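Local coordinates for protein UL16 (Human herpesvirus 5 strain ad169, PDB 2WY3) that helps the virus escape natural killer cells by retaining ligands of the host receptor KLRK1 inside the infected cell and blocking ULBP1 and ULBP2 from binding it, at residues I22-T27 / I125-V130; I49-T54 / L98-M103. One frame throughout, in Å; residues are numbered along the deposited sequence. Where two conformers were deposited one is given.

Contact 1: I22-T27 / I125-V130; sequences IHPGET and IERLYV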
ATOM      1  N   ILE B  22      25.020  -6.261   7.984  1.00 21.05           N
ATOM      2  CA  ILE B  22      24.638  -6.518   6.599  1.00 18.08           C
ATOM      3  C   ILE B  22      24.278  -5.206   5.901  1.00 17.43           C
ATOM      4  O   ILE B  22      23.578  -4.376   6.472  1.00 17.35           O
ATOM      5  CB  ILE B  22      23.436  -7.495   6.540  1.00 22.09           C
ATOM      6  CG1 ILE B  22      23.880  -8.880   7.029  1.00 25.92           C
ATOM      7  CG2 ILE B  22      22.855  -7.571   5.116  1.00 20.77           C
ATOM      8  CD1 ILE B  22      22.739  -9.881   7.165  1.00 25.51           C
ATOM      9  N   HIS B  23      24.789  -5.008   4.685  1.00 19.15           N
ATOM     10  CA  HIS B  23      24.461  -3.819   3.892  1.00 17.48           C
ATOM     11  C   HIS B  23      23.088  -3.984   3.256  1.00 17.88           C
ATOM     12  O   HIS B  23      22.902  -4.872   2.423  1.00 18.21           O
ATOM     13  CB  HIS B  23      25.500  -3.638   2.777  1.00 18.85           C
ATOM     14  CG  HIS B  23      25.353  -2.352   2.023  1.00 21.91           C
ATOM     15  ND1 HIS B  23      24.697  -2.271   0.813  1.00 24.30           N
ATOM     16  CD2 HIS B  23      25.788  -1.099   2.302  1.00 22.20           C
ATOM     17  CE1 HIS B  23      24.717  -1.017   0.387  1.00 23.96           C
ATOM     18  NE2 HIS B  23      25.369  -0.286   1.272  1.00 27.44           N
ATOM     19  N   PRO B  24      22.130  -3.120   3.621  1.00 15.78           N
ATOM     20  CA  PRO B  24      20.768  -3.244   3.079  1.00 13.87           C
ATOM     21  C   PRO B  24      20.669  -2.711   1.658  1.00 17.17           C
ATOM     22  O   PRO B  24      21.440  -1.830   1.270  1.00 16.87           O
ATOM     23  CB  PRO B  24      19.925  -2.347   4.004  1.00 16.70           C
ATOM     24  CG  PRO B  24      20.786  -2.112   5.213  1.00 27.35           C
ATOM     25  CD  PRO B  24      22.199  -2.102   4.684  1.00 19.96           C
ATOM     26  N   GLY B  25      19.712  -3.225   0.897  1.00 14.75           N
ATOM     27  CA  GLY B  25      19.497  -2.748  -0.455  1.00 16.23           C
ATOM     28  C   GLY B  25      19.058  -1.288  -0.490  1.00 19.54           C
ATOM     29  O   GLY B  25      19.375  -0.547  -1.418  1.00 19.03           O
ATOM     30  N   GLU B  26      18.330  -0.870   0.537  1.00 16.60           N
ATOM     31  CA  GLU B  26      17.820   0.495   0.644  1.00 13.98           C
ATOM     32  C   GLU B  26      17.640   0.723   2.146  1.00 18.58           C
ATOM     33  O   GLU B  26      17.281  -0.201   2.864  1.00 16.13           O
ATOM     34  CB  GLU B  26      16.464   0.615  -0.047  1.00 16.10           C
ATOM     35  CG  GLU B  26      15.795   1.958   0.137  1.00 39.05           C
ATOM     36  CD  GLU B  26      14.548   2.121  -0.713  1.00 52.23           C
ATOM     37  OE1 GLU B  26      14.202   1.189  -1.477  1.00 45.07           O
ATOM     38  OE2 GLU B  26      13.916   3.193  -0.617  1.00 67.78           O
ATOM     39  N   THR B  27      17.846   1.954   2.610  0.61 15.43           N
ATOM     40  CA  THR B  27      17.775   2.233   4.048  0.61 18.24           C
ATOM     41  C   THR B  27      17.355   3.682   4.315  0.61 20.60           C
ATOM     42  O   THR B  27      17.874   4.612   3.688  0.61 19.92           O
ATOM     43  CB  THR B  27      19.121   1.903   4.726  0.61 19.98           C
ATOM     44  OG1 THR B  27      19.036   2.124   6.139  0.61 18.16           O
ATOM     45  CG2 THR B  27      20.240   2.747   4.128  0.61 20.83           C
ATOM     46  N   ILE B 125      16.733  -6.584   2.163  1.00 13.05           N
ATOM     47  CA  ILE B 125      16.358  -5.850   0.946  1.00 13.78           C
ATOM     48  C   ILE B 125      15.990  -4.407   1.260  1.00 15.04           C
ATOM     49  O   ILE B 125      16.164  -3.508   0.429  1.00 16.37           O
ATOM     50  CB  ILE B 125      15.252  -6.555   0.144  1.00 20.48           C
ATOM     51  CG1 ILE B 125      13.942  -6.600   0.924  1.00 23.43           C
ATOM     52  CG2 ILE B 125      15.689  -7.964  -0.237  1.00 22.80           C
ATOM     53  CD1 ILE B 125      12.787  -7.136   0.079  1.00 29.89           C
ATOM     54  N   GLU B 126      15.503  -4.180   2.469  1.00 11.78           N
ATOM     55  CA  GLU B 126      15.171  -2.822   2.907  1.00 14.43           C
ATOM     56  C   GLU B 126      15.255  -2.719   4.411  1.00 18.56           C
ATOM     57  O   GLU B 126      14.842  -3.628   5.126  1.00 13.73           O
ATOM     58  CB  GLU B 126      13.758  -2.438   2.447  1.00 18.95           C
ATOM     59  CG  GLU B 126      13.366  -1.018   2.821  1.00 22.59           C
ATOM     60  CD  GLU B 126      12.043  -0.563   2.196  1.00 33.60           C
ATOM     61  OE1 GLU B 126      11.571  -1.173   1.203  1.00 26.73           O
ATOM     62  OE2 GLU B 126      11.474   0.418   2.714  1.00 33.29           O
ATOM     63  N   ARG B 127      15.796  -1.605   4.885  1.00 12.37           N
ATOM     64  CA  ARG B 127      15.918  -1.358   6.316  1.00 12.99           C
ATOM     65  C   ARG B 127      15.231  -0.042   6.629  1.00 16.79           C
ATOM     66  O   ARG B 127      15.472   0.969   5.963  1.00 17.80           O
ATOM     67  CB  ARG B 127      17.394  -1.289   6.719  1.00 13.06           C
ATOM     68  CG  ARG B 127      17.639  -0.676   8.117  1.00 13.23           C
ATOM     69  CD  ARG B 127      19.119  -0.787   8.463  1.00 17.79           C
ATOM     70  NE  ARG B 127      19.506  -2.175   8.719  1.00 16.63           N
ATOM     71  CZ  ARG B 127      20.761  -2.608   8.785  1.00 19.92           C
ATOM     72  NH1 ARG B 127      21.776  -1.770   8.579  1.00 22.69           N
ATOM     73  NH2 ARG B 127      20.999  -3.885   9.045  1.00 22.01           N
ATOM     74  N   LEU B 128      14.353  -0.057   7.630  1.00 11.17           N
ATOM     75  CA  LEU B 128      13.671   1.161   8.043  1.00 10.57           C
ATOM     76  C   LEU B 128      13.974   1.420   9.509  1.00 16.77           C
ATOM     77  O   LEU B 128      13.754   0.549  10.352  1.00 13.78           O
ATOM     78  CB  LEU B 128      12.156   1.018   7.857  1.00 10.21           C
ATOM     79  CG  LEU B 128      11.341   2.107   8.551  1.00 12.57           C
ATOM     80  CD1 LEU B 128      11.556   3.453   7.824  1.00 14.92           C
ATOM     81  CD2 LEU B 128       9.855   1.716   8.615  1.00 17.49           C
ATOM     82  N   TYR B 129      14.501   2.606   9.804  1.00 10.66           N
ATOM     83  CA  TYR B 129      14.624   3.046  11.188  1.00 12.77           C
ATOM     84  C   TYR B 129      13.383   3.850  11.561  1.00 13.62           C
ATOM     85  O   TYR B 129      12.938   4.703  10.792  1.00 15.42           O
ATOM     86  CB  TYR B 129      15.858   3.925  11.354  1.00 13.66           C
ATOM     87  CG  TYR B 129      17.167   3.162  11.344  1.00 16.82           C
ATOM     88  CD1 TYR B 129      17.623   2.518  12.490  1.00 16.52           C
ATOM     89  CD2 TYR B 129      17.958   3.121  10.200  1.00 13.79           C
ATOM     90  CE1 TYR B 129      18.838   1.844  12.492  1.00 15.27           C
ATOM     91  CE2 TYR B 129      19.187   2.436  10.191  1.00 15.69           C
ATOM     92  CZ  TYR B 129      19.605   1.804  11.345  1.00 18.45           C
ATOM     93  OH  TYR B 129      20.799   1.119  11.365  1.00 16.47           O
ATOM     94  N   VAL B 130      12.845   3.578  12.749  1.00 13.08           N
ATOM     95  CA  VAL B 130      11.652   4.259  13.260  1.00 12.91           C
ATOM     96  C   VAL B 130      12.008   5.001  14.541  1.00 14.86           C
ATOM     97  O   VAL B 130      12.610   4.423  15.450  1.00 14.24           O
ATOM     98  CB  VAL B 130      10.540   3.247  13.550  1.00 15.30           C
ATOM     99  CG1 VAL B 130       9.380   3.907  14.299  1.00 18.28           C
ATOM    100  CG2 VAL B 130      10.076   2.583  12.233  1.00 15.74           C
TER
HETATM  101  O   HOH W   1      24.599  -2.214   8.078  0.94 30.51           O
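Pro24 and Arg127 make the main side-chain contact between 22-27 and 125-130. CG of Pro24 lies over one face of the guanidinium, displaced toward its rim, 3.5 Å from NH1 of Arg127. The two side chains meet at a slant, and Pro24 CG also touches the arginine's aliphatic part, 3.8 Å from Arg127 CB. Thr27 runs beside the same stem and points the same way. In one of its two modelled conformers, and so with less certainty, its OG1, anti to the backbone N (chi1 -178°), rests 3.7 Å from CG of Arg127.

At the guanidinium edge, in its plane, a water accepts from Arg127 NH1 (2.9 Å) and donates to the carbonyl of Ile22, tying the later part of the loop to the strand. The other two nitrogens have partners outside the two segments: NE forms a salt bridge with Asp113, and NH2 a weak hydrogen bond with the Leu19 carbonyl. Arg111 lies close by with like charge, so Asp113 would be expected to offset some of the repulsion.

The backbones are joined by one parallel bridge, Thr27 with Arg127, just where the loop becomes strand. Arg127 N donates to Glu26 O at 2.9 Å, and the CA of Thr27 leans 3.3 Å from Arg127 O in a CA-H...O contact. Glu26 and Glu126 both extend their chains, leaving the two OE1 atoms 4.4 Å apart, an arrangement likely to be mildly repulsive; OE2 of Glu126 is held by the indole NH of Trp28.

Here the loop after strand 10-13 becomes edge strand 27-31 of the mixed sheet, laid parallel to strand 121-131. That strand has 110-118 on its other flank, while Glu126 and Leu128 touch strand 34-41 of the second sheet.

Contact 2: I49-T54 / L98-M103; sequences IGVAFT and LYTSRM
Ile49 and Leu98 meet at one end of two strands, 49-54 and 98-102, that run in roughly the same direction, 25° apart, with axes 8.4 Å from each other at closest approach and a contact carried mainly by side chains. Leu98 is the main filler from its side. Its CD1 reaches the other backbone, 3.8 Å from the CA of Gly50. The same methyl lies 3.9 Å from CD1 of Ile49, which sits against both methyls of the leucine as the two side chains slant across one another. Ile49 CG1 stands between the backbone N and the carbonyl carbon (chi1 54°), which puts it 4.0 Å from CD1 of Leu98.

Further along, Val51 and Thr100 slide past each other in opposite directions. CG2 of Val51 touches OG1 of Thr100 at 3.8 Å, and Trp65 supplies that buried hydroxyl with a hydrogen bond through its indole NH.

At the far end Arg102, whose chain bends at chi3 (86°) to place NE, has NH1 over one face of the Phe53 ring, 3.6 Å from CD2. The guanidinium presents its edge, its plane turned 80° from that of the ring. With CZ of Arg102 5.3 Å from the centroid of the Phe53 ring, any cation-pi attraction is weak at most. Hydrogen bonds from NE of Arg102 to Asn82 and from its NH1 to the Tyr112 hydroxyl hold the group there, and Tyr112 also stacks on Phe53.

Every residue that touches across this gap is buried. Two sheets packed face to face through alternate inward side chains make a beta sandwich, consistent with an immunoglobulin-like fold for this predicted extracellular domain of UL16; the interior between 49-55 and 95-102 is mostly apolar, with an arginine held at one end.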
ATOM      1  N   ILE B  49      10.059 -15.664   3.832  1.00 17.09           N
ATOM      2  CA  ILE B  49      10.576 -14.304   3.916  1.00 15.47           C
ATOM      3  C   ILE B  49      10.035 -13.670   5.205  1.00 17.99           C
ATOM      4  O   ILE B  49       9.192 -14.260   5.883  1.00 16.84           O
ATOM      5  CB  ILE B  49      10.175 -13.483   2.675  1.00 15.24           C
ATOM      6  CG1 ILE B  49       8.653 -13.524   2.451  1.00 15.75           C
ATOM      7  CG2 ILE B  49      10.885 -14.036   1.442  1.00 18.24           C
ATOM      8  CD1 ILE B  49       8.192 -12.596   1.331  1.00 16.57           C
ATOM      9  N   GLY B  50      10.519 -12.496   5.579  1.00 14.29           N
ATOM     10  CA  GLY B  50      10.022 -11.917   6.812  1.00 17.13           C
ATOM     11  C   GLY B  50      10.690 -10.631   7.212  1.00 13.64           C
ATOM     12  O   GLY B  50      11.521 -10.084   6.475  1.00 13.40           O
ATOM     13  N   VAL B  51      10.361 -10.177   8.417  1.00 13.90           N
ATOM     14  CA  VAL B  51      10.815  -8.878   8.894  1.00 13.79           C
ATOM     15  C   VAL B  51      11.330  -9.013  10.326  1.00 12.24           C
ATOM     16  O   VAL B  51      10.630  -9.529  11.192  1.00 15.98           O
ATOM     17  CB  VAL B  51       9.668  -7.845   8.886  1.00 14.48           C
ATOM     18  CG1 VAL B  51      10.188  -6.484   9.287  1.00 16.68           C
ATOM     19  CG2 VAL B  51       9.011  -7.777   7.500  1.00 17.93           C
ATOM     20  N   ALA B  52      12.561  -8.558  10.549  1.00 13.65           N
ATOM     21  CA  ALA B  52      13.149  -8.529  11.884  1.00 12.80           C
ATOM     22  C   ALA B  52      13.013  -7.133  12.477  1.00 15.34           C
ATOM     23  O   ALA B  52      13.219  -6.139  11.781  1.00 14.94           O
ATOM     24  CB  ALA B  52      14.637  -8.920  11.810  1.00 15.09           C
ATOM     25  N   PHE B  53      12.676  -7.066  13.763  1.00 13.05           N
ATOM     26  CA  PHE B  53      12.574  -5.798  14.479  1.00 12.35           C
ATOM     27  C   PHE B  53      13.574  -5.758  15.634  1.00 18.56           C
ATOM     28  O   PHE B  53      13.471  -6.549  16.584  1.00 21.10           O
ATOM     29  CB  PHE B  53      11.152  -5.602  15.037  1.00 12.81           C
ATOM     30  CG  PHE B  53      11.051  -4.494  16.068  1.00 15.45           C
ATOM     31  CD1 PHE B  53      11.558  -3.234  15.805  1.00 11.87           C
ATOM     32  CD2 PHE B  53      10.453  -4.726  17.301  1.00 21.20           C
ATOM     33  CE1 PHE B  53      11.479  -2.210  16.747  1.00 15.82           C
ATOM     34  CE2 PHE B  53      10.359  -3.707  18.251  1.00 23.40           C
ATOM     35  CZ  PHE B  53      10.878  -2.448  17.977  1.00 17.70           C
ATOM     36  N   THR B  54      14.529  -4.838  15.565  1.00 11.31           N
ATOM     37  CA  THR B  54      15.518  -4.693  16.643  1.00 12.73           C
ATOM     38  C   THR B  54      15.181  -3.423  17.428  1.00 15.49           C
ATOM     39  O   THR B  54      15.148  -2.336  16.864  1.00 13.24           O
ATOM     40  CB  THR B  54      16.957  -4.601  16.054  1.00 16.58           C
ATOM     41  OG1 THR B  54      17.268  -5.803  15.323  1.00 16.40           O
ATOM     42  CG2 THR B  54      17.987  -4.407  17.162  1.00 18.47           C
ATOM     43  N   LEU B  98       5.467  -7.183   1.678  1.00 15.93           N
ATOM     44  CA  LEU B  98       5.239  -7.406   3.099  1.00 16.99           C
ATOM     45  C   LEU B  98       4.971  -6.053   3.757  1.00 15.80           C
ATOM     46  O   LEU B  98       5.791  -5.135   3.659  1.00 17.45           O
ATOM     47  CB  LEU B  98       6.462  -8.063   3.750  1.00 16.30           C
ATOM     48  CG  LEU B  98       6.834  -9.483   3.316  1.00 19.08           C
ATOM     49  CD1 LEU B  98       7.837 -10.085   4.291  1.00 18.11           C
ATOM     50  CD2 LEU B  98       5.591 -10.364   3.222  1.00 21.69           C
ATOM     51  N   TYR B  99       3.833  -5.937   4.433  1.00 16.58           N
ATOM     52  CA  TYR B  99       3.446  -4.695   5.097  1.00 17.01           C
ATOM     53  C   TYR B  99       3.600  -4.822   6.591  1.00 20.29           C
ATOM     54  O   TYR B  99       3.058  -5.747   7.193  1.00 18.26           O
ATOM     55  CB  TYR B  99       1.971  -4.375   4.820  1.00 17.73           C
ATOM     56  CG  TYR B  99       1.693  -3.870   3.437  1.00 18.76           C
ATOM     57  CD1 TYR B  99       1.455  -2.518   3.209  1.00 20.86           C
ATOM     58  CD2 TYR B  99       1.664  -4.740   2.351  1.00 18.35           C
ATOM     59  CE1 TYR B  99       1.190  -2.043   1.940  1.00 18.99           C
ATOM     60  CE2 TYR B  99       1.405  -4.269   1.070  1.00 19.87           C
ATOM     61  CZ  TYR B  99       1.168  -2.915   0.878  1.00 17.94           C
ATOM     62  OH  TYR B  99       0.919  -2.430  -0.382  1.00 26.22           O
ATOM     63  N   THR B 100       4.335  -3.892   7.190  1.00 17.20           N
ATOM     64  CA  THR B 100       4.417  -3.793   8.639  1.00 16.91           C
ATOM     65  C   THR B 100       4.055  -2.369   9.041  1.00 19.00           C
ATOM     66  O   THR B 100       4.829  -1.440   8.812  1.00 21.31           O
ATOM     67  CB  THR B 100       5.841  -4.114   9.151  1.00 18.90           C
ATOM     68  OG1 THR B 100       6.271  -5.384   8.620  1.00 19.89           O
ATOM     69  CG2 THR B 100       5.859  -4.154  10.686  1.00 20.48           C
ATOM     70  N   SER B 101       2.873  -2.201   9.620  1.00 15.50           N
ATOM     71  CA  SER B 101       2.429  -0.896  10.104  1.00 15.47           C
ATOM     72  C   SER B 101       2.095  -1.031  11.580  1.00 20.20           C
ATOM     73  O   SER B 101       1.359  -1.929  11.972  1.00 19.52           O
ATOM     74  CB  SER B 101       1.199  -0.424   9.310  1.00 21.10           C
ATOM     75  OG  SER B 101       0.688   0.796   9.824  1.00 26.56           O
ATOM     76  N   ARG B 102       2.641  -0.141  12.399  1.00 18.27           N
ATOM     77  CA  ARG B 102       2.445  -0.222  13.836  1.00 18.28           C
ATOM     78  C   ARG B 102       2.302   1.167  14.412  1.00 18.91           C
ATOM     79  O   ARG B 102       2.798   2.136  13.833  1.00 19.53           O
ATOM     80  CB  ARG B 102       3.665  -0.882  14.498  1.00 19.41           C
ATOM     81  CG  ARG B 102       4.223  -2.075  13.750  1.00 20.11           C
ATOM     82  CD  ARG B 102       5.390  -2.689  14.523  1.00 23.34           C
ATOM     83  NE  ARG B 102       4.940  -3.652  15.522  1.00 20.46           N
ATOM     84  CZ  ARG B 102       5.722  -4.211  16.442  1.00 24.02           C
ATOM     85  NH1 ARG B 102       7.007  -3.879  16.532  1.00 20.28           N
ATOM     86  NH2 ARG B 102       5.211  -5.094  17.291  1.00 25.20           N
ATOM     87  N   MET B 103       1.650   1.257  15.565  1.00 19.26           N
ATOM     88  CA  MET B 103       1.666   2.484  16.342  1.00 21.91           C
ATOM     89  C   MET B 103       3.102   2.743  16.776  1.00 22.34           C
ATOM     90  O   MET B 103       3.827   1.812  17.127  1.00 19.65           O
ATOM     91  CB  MET B 103       0.750   2.364  17.565  1.00 24.58           C
ATOM     92  CG  MET B 103      -0.699   2.098  17.183  1.00 31.93           C
ATOM     93  SD  MET B 103      -1.787   2.035  18.622  1.00 59.84           S
ATOM     94  CE  MET B 103      -1.047   0.708  19.554  1.00 28.67           C
TER

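In the fold
The two contacts lie in the same domain, with centres 12 Å apart and nearest atoms about 6 Å apart, so they do not touch. Both use the six-stranded mixed sheet. Contact 1 joins its edge strand 27-31 to 121-131, whereas contact 2 reaches across from 49-55 to strand 95-102 of the three-stranded sheet. Strand 110-118 separates 121-131 from 49-55. Along the chain the order is 22-27, 49-54, 98-103, 125-130, so the segments of contact 2 both fall between those of contact 1. Thus one contact brings early and late parts of the domain together within a sheet, and the other packs the two sheets against each other.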